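PDB 3MYR: hydrogenase (NiFe) small subunit HydA from Allochromatium vinosum, which forms with the large subunit a heterodimeric [NiFe] hydrogenase, carrying the iron-sulfur clusters that relay electrons in hydrogen oxidation. Local coordinates for the interface of chains A and B. Coordinates in Å, arbitrary orientation; residue numbers count along the deposited sequence, not the author numbering. Chains: chain A, Hydrogenase (NiFe) small subunit HydA; chain B, Nickel-dependent hydrogenase large subunit.

The interface of chains A and B. Residues chain A 119, 147, 248, 256, 261; chain B 55-56, 59, 214.
The indole of A:Trp256 tilts over one face of the B:Phe56 ring, the side chains sliding past each other in opposite directions; A:Trp256 CE3 lies above the ring centre, 3.5 Å from B:Phe56 CE2. The flat phenylalanine offers a whole face, while the broad indole still reaches B:Arg59 and the B:Ala55 carbonyl with CH2. A:Leu119 CD2 lies over one indole face, and B:Arg59 CD meets the indole rim in plane. Guanidinium and indole planes stand 85° apart; B:His214 CB lies over one guanidinium face. The B:His214 imidazole has B:Arg59 CD over one face and A:Cys147 O at its edge, in plane. A:Phe261 takes A:Leu248 CD2 on a face and A:Trp256 CE3 at its edge; its CE1 is 3.6 Å from B:Ala55 CB, a methyl small enough to let the ring near helix 53-58.

A long, bent arginine suits the centre: CB packs on A:Leu119 CD1, CG on A:Cys147 SG. Side-on, B:Arg59 NE donates to A:Cys147 SG at 3.2 Å (158° at H), and B:Arg59 NH2, less straight, to A:Cys147 O at 2.9 Å; both acceptors are tilted from the guanidinium plane. SG, anti to its backbone N (chi1 -169°), sits beside the carbonyl carbon, where one guanidinium serves both acceptors. B:Arg59 NH1 meets a lone pair of B:Ala55 O, helping to fix the head's rotation.

A:Cys147 ligates the proximal [4Fe-4S] cluster, whose potential this arginine may tune where the subunits join.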
# COMPACT_ATOMS: atom_id res chain seq x y z
N LEU A 119 -2.11 -13.74 8.29
CA LEU A 119 -0.69 -13.77 8.12
C LEU A 119 0.05 -13.59 9.43
O LEU A 119 0.96 -14.34 9.69
CB LEU A 119 -0.28 -12.71 7.14
CG LEU A 119 1.05 -12.72 6.46
CD1 LEU A 119 1.59 -11.39 5.96
CD2 LEU A 119 1.93 -13.94 6.57
N CYS A 147 -7.96 -12.46 1.01
CA CYS A 147 -6.74 -11.72 1.32
C CYS A 147 -6.39 -10.89 0.06
O CYS A 147 -5.54 -11.27 -0.76
CB CYS A 147 -5.64 -12.76 1.66
SG CYS A 147 -4.20 -11.93 2.36
N LEU A 248 -4.50 -19.85 -4.00
CA LEU A 248 -3.68 -20.05 -2.80
C LEU A 248 -4.50 -20.53 -1.61
O LEU A 248 -3.89 -20.83 -0.54
CB LEU A 248 -3.07 -18.67 -2.37
CG LEU A 248 -2.26 -17.91 -3.47
CD1 LEU A 248 -1.89 -16.48 -3.01
CD2 LEU A 248 -1.06 -18.68 -3.88
N TRP A 256 -1.99 -20.06 5.04
CA TRP A 256 -0.54 -19.87 4.90
C TRP A 256 0.24 -21.10 5.31
O TRP A 256 1.38 -21.26 4.90
CB TRP A 256 -0.03 -18.73 5.80
CG TRP A 256 -0.68 -17.39 5.44
CD1 TRP A 256 -1.62 -16.72 6.16
CD2 TRP A 256 -0.36 -16.56 4.32
NE1 TRP A 256 -1.99 -15.55 5.51
CE2 TRP A 256 -1.20 -15.40 4.40
CE3 TRP A 256 0.54 -16.69 3.23
CZ2 TRP A 256 -1.15 -14.35 3.45
CZ3 TRP A 256 0.60 -15.67 2.27
CH2 TRP A 256 -0.30 -14.52 2.35
N PHE A 261 2.38 -23.56 -1.53
CA PHE A 261 1.41 -23.16 -2.48
C PHE A 261 1.53 -23.95 -3.76
O PHE A 261 0.52 -24.09 -4.47
CB PHE A 261 1.54 -21.67 -2.79
CG PHE A 261 1.12 -20.78 -1.66
CD1 PHE A 261 1.89 -19.70 -1.27
CD2 PHE A 261 -0.06 -21.06 -0.96
CE1 PHE A 261 1.50 -18.87 -0.19
CE2 PHE A 261 -0.52 -20.23 0.08
CZ PHE A 261 0.24 -19.11 0.46
N ALA B 55 4.14 -14.49 -2.16
CA ALA B 55 2.74 -14.41 -1.70
C ALA B 55 2.63 -13.97 -0.25
O ALA B 55 1.73 -13.20 0.08
CB ALA B 55 2.04 -15.78 -1.86
N PHE B 56 3.57 -14.41 0.60
CA PHE B 56 3.68 -13.87 1.98
C PHE B 56 4.09 -12.40 2.00
O PHE B 56 3.45 -11.58 2.67
CB PHE B 56 4.73 -14.66 2.82
CG PHE B 56 4.31 -16.06 3.15
CD1 PHE B 56 4.33 -17.08 2.17
CD2 PHE B 56 3.90 -16.38 4.47
CE1 PHE B 56 3.91 -18.38 2.45
CE2 PHE B 56 3.48 -17.72 4.81
CZ PHE B 56 3.49 -18.74 3.80
N ARG B 59 1.82 -9.43 1.15
CA ARG B 59 0.93 -9.05 2.25
C ARG B 59 1.63 -8.23 3.34
O ARG B 59 1.01 -7.86 4.32
CB ARG B 59 0.22 -10.28 2.86
CG ARG B 59 -1.09 -10.64 2.09
CD ARG B 59 -0.83 -11.06 0.59
NE ARG B 59 -2.01 -11.73 0.05
CZ ARG B 59 -2.04 -12.38 -1.11
NH1 ARG B 59 -0.88 -12.64 -1.74
NH2 ARG B 59 -3.21 -12.81 -1.62
N HIS B 214 -3.42 -7.26 -4.44
CA HIS B 214 -2.68 -8.46 -4.33
C HIS B 214 -2.69 -9.38 -5.56
O HIS B 214 -3.01 -10.57 -5.46
CB HIS B 214 -3.04 -9.15 -2.97
CG HIS B 214 -2.50 -8.40 -1.79
ND1 HIS B 214 -3.01 -8.50 -0.51
CD2 HIS B 214 -1.53 -7.46 -1.73
CE1 HIS B 214 -2.35 -7.68 0.29
NE2 HIS B 214 -1.42 -7.07 -0.42